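Local coordinates for putative lipoprotein (Bacteroides thetaiotaomicron, PDB 4Q1Z) that is of unknown function but is a putative lipoprotein of the DUF4876 family, built as a two-domain, largely beta protein, at residues C196-A202 and S221-N226; L343-K348 and D376-V382. All coordinates share one frame; numbering follows the deposited sequence.

Interaction 1. Residues C196-A202 and S221-N226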
loop_
_atom_site.group_PDB
_atom_site.type_symbol
_atom_site.label_atom_id
_atom_site.label_comp_id
_atom_site.label_asym_id
_atom_site.label_seq_id
_atom_site.Cartn_x
_atom_site.Cartn_y
_atom_site.Cartn_z
ATOM N N CYS A 196 -3.590 4.418 6.963
ATOM C CA CYS A 196 -4.717 5.273 6.629
ATOM C C CYS A 196 -5.848 4.371 6.150
ATOM O O CYS A 196 -5.677 3.626 5.175
ATOM C CB CYS A 196 -4.386 6.344 5.599
ATOM S SG CYS A 196 -5.778 7.450 5.244
ATOM N N ILE A 197 -6.973 4.395 6.873
ATOM C CA ILE A 197 -8.155 3.641 6.493
ATOM C C ILE A 197 -9.123 4.619 5.833
ATOM O O ILE A 197 -9.315 5.738 6.316
ATOM C CB ILE A 197 -8.819 2.869 7.687
ATOM C CG1 ILE A 197 -7.805 1.951 8.418
ATOM C CG2 ILE A 197 -10.088 2.093 7.246
ATOM C CD1 ILE A 197 -8.189 1.559 9.771
ATOM N N ILE A 198 -9.705 4.185 4.710
ATOM C CA ILE A 198 -10.750 4.879 3.969
ATOM C C ILE A 198 -11.935 3.937 3.958
ATOM O O ILE A 198 -11.793 2.787 3.547
ATOM C CB ILE A 198 -10.352 5.349 2.535
ATOM C CG1 ILE A 198 -8.892 5.837 2.449
ATOM C CG2 ILE A 198 -11.321 6.411 2.063
ATOM C CD1 ILE A 198 -8.291 5.710 1.072
ATOM N N SER A 199 -13.075 4.401 4.463
ATOM C CA SER A 199 -14.329 3.655 4.501
ATOM C C SER A 199 -15.309 4.233 3.498
ATOM O O SER A 199 -15.239 5.422 3.200
ATOM C CB SER A 199 -14.938 3.713 5.897
ATOM O OG SER A 199 -14.439 2.702 6.755
ATOM N N GLN A 200 -16.218 3.409 2.973
ATOM C CA GLN A 200 -17.298 3.880 2.100
ATOM C C GLN A 200 -18.181 4.816 2.944
ATOM O O GLN A 200 -18.499 5.925 2.525
ATOM C CB GLN A 200 -18.112 2.682 1.549
ATOM C CG GLN A 200 -19.372 3.086 0.815
ATOM C CD GLN A 200 -20.436 2.017 0.779
ATOM O OE1 GLN A 200 -21.542 2.211 1.288
ATOM N NE2 GLN A 200 -20.171 0.904 0.102
ATOM N N PHE A 201 -18.513 4.356 4.170
ATOM C CA PHE A 201 -19.350 5.003 5.174
ATOM C C PHE A 201 -18.669 4.803 6.513
ATOM O O PHE A 201 -18.738 3.714 7.076
ATOM C CB PHE A 201 -20.766 4.380 5.115
ATOM C CG PHE A 201 -21.777 4.764 6.176
ATOM C CD1 PHE A 201 -22.011 6.097 6.484
ATOM C CD2 PHE A 201 -22.565 3.795 6.789
ATOM C CE1 PHE A 201 -22.955 6.445 7.452
ATOM C CE2 PHE A 201 -23.514 4.142 7.743
ATOM C CZ PHE A 201 -23.722 5.466 8.052
ATOM N N ALA A 202 -17.921 5.806 6.983
ATOM C CA ALA A 202 -17.136 5.645 8.217
ATOM C C ALA A 202 -18.009 5.747 9.487
ATOM O O ALA A 202 -17.891 6.707 10.244
ATOM C CB ALA A 202 -15.991 6.646 8.255
ATOM N N SER A 221 -12.134 5.396 11.162
ATOM C CA SER A 221 -11.475 5.539 9.851
ATOM C C SER A 221 -11.000 6.969 9.705
ATOM O O SER A 221 -11.722 7.880 10.099
ATOM C CB SER A 221 -12.444 5.199 8.715
ATOM O OG SER A 221 -12.875 3.848 8.716
ATOM N N GLU A 222 -9.789 7.172 9.178
ATOM C CA GLU A 222 -9.212 8.505 8.957
ATOM C C GLU A 222 -10.021 9.252 7.906
ATOM O O GLU A 222 -10.371 10.418 8.095
ATOM C CB GLU A 222 -7.740 8.377 8.505
ATOM C CG GLU A 222 -6.764 7.978 9.606
ATOM C CD GLU A 222 -6.830 6.540 10.075
ATOM O OE1 GLU A 222 -7.040 5.635 9.236
ATOM O OE2 GLU A 222 -6.631 6.317 11.288
ATOM N N PHE A 223 -10.347 8.552 6.813
ATOM C CA PHE A 223 -11.086 9.092 5.674
ATOM C C PHE A 223 -12.330 8.279 5.339
ATOM O O PHE A 223 -12.498 7.151 5.805
ATOM C CB PHE A 223 -10.175 9.191 4.429
ATOM C CG PHE A 223 -9.285 10.405 4.460
ATOM C CD1 PHE A 223 -8.090 10.391 5.167
ATOM C CD2 PHE A 223 -9.689 11.595 3.870
ATOM C CE1 PHE A 223 -7.300 11.539 5.256
ATOM C CE2 PHE A 223 -8.914 12.743 3.978
ATOM C CZ PHE A 223 -7.715 12.706 4.652
ATOM N N GLU A 224 -13.225 8.892 4.555
ATOM C CA GLU A 224 -14.436 8.276 4.045
ATOM C C GLU A 224 -14.790 8.851 2.700
ATOM O O GLU A 224 -14.420 9.973 2.405
ATOM C CB GLU A 224 -15.607 8.399 5.012
ATOM C CG GLU A 224 -16.102 9.806 5.265
ATOM C CD GLU A 224 -17.420 9.844 5.995
ATOM O OE1 GLU A 224 -18.055 8.776 6.137
ATOM O OE2 GLU A 224 -17.811 10.942 6.445
ATOM N N PHE A 225 -15.472 8.051 1.870
ATOM C CA PHE A 225 -15.967 8.429 0.548
ATOM C C PHE A 225 -17.398 8.962 0.683
ATOM O O PHE A 225 -18.337 8.312 0.210
ATOM C CB PHE A 225 -15.932 7.223 -0.392
ATOM C CG PHE A 225 -14.568 6.664 -0.694
ATOM C CD1 PHE A 225 -13.723 7.301 -1.599
ATOM C CD2 PHE A 225 -14.168 5.442 -0.162
ATOM C CE1 PHE A 225 -12.472 6.758 -1.921
ATOM C CE2 PHE A 225 -12.919 4.885 -0.502
ATOM C CZ PHE A 225 -12.076 5.558 -1.373
ATOM N N ASN A 226 -17.578 10.107 1.367
ATOM C CA ASN A 226 -18.910 10.680 1.569
ATOM C C ASN A 226 -19.524 11.187 0.232
ATOM O O ASN A 226 -18.849 11.830 -0.565
ATOM C CB ASN A 226 -18.843 11.804 2.600
ATOM C CG ASN A 226 -20.128 12.512 2.887
ATOM O OD1 ASN A 226 -21.204 11.920 2.970
ATOM N ND2 ASN A 226 -20.029 13.807 3.104
#
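The F225 ring carries the I198 methyl CG2 over one face, 3.7 Å from CG2 to the ring centroid and 25° off the normal, a CH-pi contact displaced toward the rim; the CA of Q200 stands at its edge. W179, Y257 and F149 also meet this ring. The F223 ring is met obliquely by the C196 sulfur, with SG 3.7 Å from CD1. With chi1 of I198 at -37°, its CG2 reaches both F225 and the CB of F223. E222 bends at chi2 (73°) and brings OE1 to the backbone N of I197 at 2.7 Å, nearly straight, while its OE2 is held by R387 and N397. OE1 of E224 accepts the N-H of A202 at 3.1 Å on the anti side of the carboxylate, tilted out of its plane; OE2 goes to Q235. S199 OG and S221 OG approach to 2.8 Å, and S221 OG also pairs with G218 O. Backbone bonds alternate between the two strands: F223 N to I197 O, S199 N to F223 O, F225 N to S199 O. The bridges I198-F223 and S199-E224 identify a short parallel pairing inside a mixed beta sheet, with E222 reaching a strand N-H and E224 one in the loop that follows.

Interaction 2. Residues L343-K348 and D376-V382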
loop_
_atom_site.group_PDB
_atom_site.type_symbol
_atom_site.label_atom_id
_atom_site.label_comp_id
_atom_site.label_asym_id
_atom_site.label_seq_id
_atom_site.Cartn_x
_atom_site.Cartn_y
_atom_site.Cartn_z
ATOM N N LEU A 343 -16.149 -11.443 4.849
ATOM C CA LEU A 343 -14.735 -11.806 4.805
ATOM C C LEU A 343 -13.984 -10.913 3.831
ATOM O O LEU A 343 -14.519 -10.485 2.793
ATOM C CB LEU A 343 -14.536 -13.290 4.428
ATOM C CG LEU A 343 -15.276 -14.355 5.278
ATOM C CD1 LEU A 343 -15.014 -15.749 4.750
ATOM C CD2 LEU A 343 -14.914 -14.275 6.757
ATOM N N GLY A 344 -12.734 -10.642 4.175
ATOM C CA GLY A 344 -11.891 -9.802 3.352
ATOM C C GLY A 344 -10.595 -10.458 2.947
ATOM O O GLY A 344 -10.466 -11.687 2.960
ATOM N N ILE A 345 -9.636 -9.607 2.572
ATOM C CA ILE A 345 -8.299 -9.970 2.117
ATOM C C ILE A 345 -7.278 -9.136 2.926
ATOM O O ILE A 345 -7.527 -7.979 3.271
ATOM C CB ILE A 345 -8.148 -9.805 0.560
ATOM C CG1 ILE A 345 -8.453 -8.358 0.089
ATOM C CG2 ILE A 345 -8.991 -10.865 -0.224
ATOM C CD1 ILE A 345 -7.903 -7.954 -1.216
ATOM N N ALA A 346 -6.160 -9.749 3.270
ATOM C CA ALA A 346 -5.135 -9.088 4.053
ATOM C C ALA A 346 -3.751 -9.379 3.451
ATOM O O ALA A 346 -3.450 -10.525 3.146
ATOM C CB ALA A 346 -5.219 -9.552 5.510
ATOM N N ARG A 347 -2.928 -8.347 3.252
ATOM C CA ARG A 347 -1.577 -8.505 2.694
ATOM C C ARG A 347 -0.693 -9.272 3.673
ATOM O O ARG A 347 -0.762 -9.039 4.887
ATOM C CB ARG A 347 -0.978 -7.137 2.375
ATOM C CG ARG A 347 0.205 -7.141 1.449
ATOM C CD ARG A 347 0.257 -5.861 0.620
ATOM N NE ARG A 347 0.727 -6.219 -0.711
ATOM C CZ ARG A 347 0.252 -5.753 -1.849
ATOM N NH1 ARG A 347 -0.661 -4.799 -1.850
ATOM N NH2 ARG A 347 0.701 -6.221 -2.996
ATOM N N LYS A 348 0.097 -10.227 3.137
ATOM C CA LYS A 348 1.025 -11.070 3.891
ATOM C C LYS A 348 2.226 -10.273 4.306
ATOM O O LYS A 348 2.654 -9.385 3.576
ATOM C CB LYS A 348 1.496 -12.280 3.051
ATOM C CG LYS A 348 0.442 -13.347 2.802
ATOM C CD LYS A 348 1.006 -14.400 1.848
ATOM C CE LYS A 348 -0.065 -15.299 1.286
ATOM N NZ LYS A 348 0.475 -16.138 0.190
ATOM N N ASP A 376 -0.602 -14.289 -4.685
ATOM C CA ASP A 376 0.513 -14.591 -3.807
ATOM C C ASP A 376 0.649 -13.666 -2.591
ATOM O O ASP A 376 1.122 -14.122 -1.542
ATOM C CB ASP A 376 1.835 -14.524 -4.613
ATOM C CG ASP A 376 1.955 -15.391 -5.871
ATOM O OD1 ASP A 376 1.119 -16.325 -6.048
ATOM O OD2 ASP A 376 2.914 -15.170 -6.659
ATOM N N ASP A 377 0.309 -12.380 -2.732
ATOM C CA ASP A 377 0.529 -11.390 -1.671
ATOM C C ASP A 377 -0.589 -11.289 -0.625
ATOM O O ASP A 377 -0.352 -10.720 0.445
ATOM C CB ASP A 377 0.756 -9.995 -2.293
ATOM C CG ASP A 377 1.904 -9.895 -3.286
ATOM O OD1 ASP A 377 2.750 -10.821 -3.320
ATOM O OD2 ASP A 377 1.933 -8.918 -4.056
ATOM N N PHE A 378 -1.782 -11.828 -0.909
ATOM C CA PHE A 378 -2.892 -11.698 0.018
ATOM C C PHE A 378 -3.416 -12.996 0.597
ATOM O O PHE A 378 -3.644 -13.964 -0.130
ATOM C CB PHE A 378 -4.070 -10.982 -0.664
ATOM C CG PHE A 378 -3.838 -9.502 -0.838
ATOM C CD1 PHE A 378 -3.133 -9.015 -1.934
ATOM C CD2 PHE A 378 -4.308 -8.595 0.103
ATOM C CE1 PHE A 378 -2.870 -7.655 -2.062
ATOM C CE2 PHE A 378 -4.076 -7.226 -0.046
ATOM C CZ PHE A 378 -3.358 -6.765 -1.125
ATOM N N GLU A 379 -3.697 -12.968 1.908
ATOM C CA GLU A 379 -4.421 -14.009 2.601
ATOM C C GLU A 379 -5.882 -13.767 2.248
ATOM O O GLU A 379 -6.348 -12.624 2.351
ATOM C CB GLU A 379 -4.183 -13.968 4.131
ATOM C CG GLU A 379 -2.861 -14.559 4.593
ATOM C CD GLU A 379 -2.683 -16.054 4.382
ATOM O OE1 GLU A 379 -3.704 -16.772 4.244
ATOM O OE2 GLU A 379 -1.516 -16.510 4.384
ATOM N N ARG A 380 -6.590 -14.819 1.799
ATOM C CA ARG A 380 -7.974 -14.748 1.354
ATOM C C ARG A 380 -8.968 -15.270 2.380
ATOM O O ARG A 380 -8.683 -16.248 3.076
ATOM C CB ARG A 380 -8.131 -15.560 0.076
ATOM C CG ARG A 380 -7.379 -14.997 -1.104
ATOM C CD ARG A 380 -7.640 -15.820 -2.325
ATOM N NE ARG A 380 -7.110 -17.176 -2.194
ATOM C CZ ARG A 380 -5.881 -17.539 -2.547
ATOM N NH1 ARG A 380 -5.030 -16.643 -3.042
ATOM N NH2 ARG A 380 -5.494 -18.799 -2.413
ATOM N N GLY A 381 -10.139 -14.634 2.417
ATOM C CA GLY A 381 -11.250 -14.994 3.290
ATOM C C GLY A 381 -10.989 -14.864 4.776
ATOM O O GLY A 381 -11.454 -15.701 5.549
ATOM N N VAL A 382 -10.244 -13.821 5.181
ATOM C CA VAL A 382 -9.940 -13.517 6.587
ATOM C C VAL A 382 -11.121 -12.760 7.209
ATOM O O VAL A 382 -11.903 -12.143 6.485
ATOM C CB VAL A 382 -8.621 -12.702 6.763
ATOM C CG1 VAL A 382 -7.413 -13.470 6.271
ATOM C CG2 VAL A 382 -8.697 -11.330 6.096
HETATM O O HOH W 1 -2.666 -17.111 -0.528
#
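A G1 beta bulge interrupts this antiparallel strand pair: G381 and V382 both face G344, and G381 has positive phi (63°). The N of G344 gives a bond to V382 O at 2.9 Å, in the carbonyl plane, whereas V382 N reaches G344 O from 42° above the G344 carbonyl plane. Beyond the bulge, A346 and E379 form a hydrogen-bonded pair, with E379 N 2.7 Å from A346 O. On one face of the sheet the F378 ring packs against R347: its CE1 lies over the centre of the guanidinium, yet the two planes are 57° apart, so this is no parallel stack. I345 CD1 also touches F378 CD2, at 3.9 Å. Bends at chi2 and chi3 of R347 carry NH2 to D377 OD2, a 3.1 Å salt bridge on the anti side, out of the carboxylate plane. D370 and D309 also pair with R347, and T371 holds the other oxygen of D377. K348, extended beyond CG, brings NZ within 2.7 Å of D376 O, while its backbone N binds D377 O at 2.8 Å. These bonds fasten the end of helix 374-377, and the whole is characteristic of an antiparallel sheet-edge strand entered directly from a short helix and broken by a G1 bulge.

Overall arrangement
Interactions 1 and 2 belong to the same mixed beta sheet and both lie within the DUF4876 family region, with centres 20 Å apart and nearest atoms about 11 Å apart, so they do not touch. Strands 131-136 and 108-114 lie between strands 195-199 and 344-347 in the strand order. Interaction 1 joins parallel neighbours in the interior of the sheet, where every touching residue is buried and glutamates serve backbone N-H groups. Interaction 2 adds an outermost strand, 378-382, in antiparallel fashion; it is only partly buried, mixing an aromatic and aliphatic face with a buried arginine-aspartate pair and a partly exposed lysine. The first closes before the second opens along the chain.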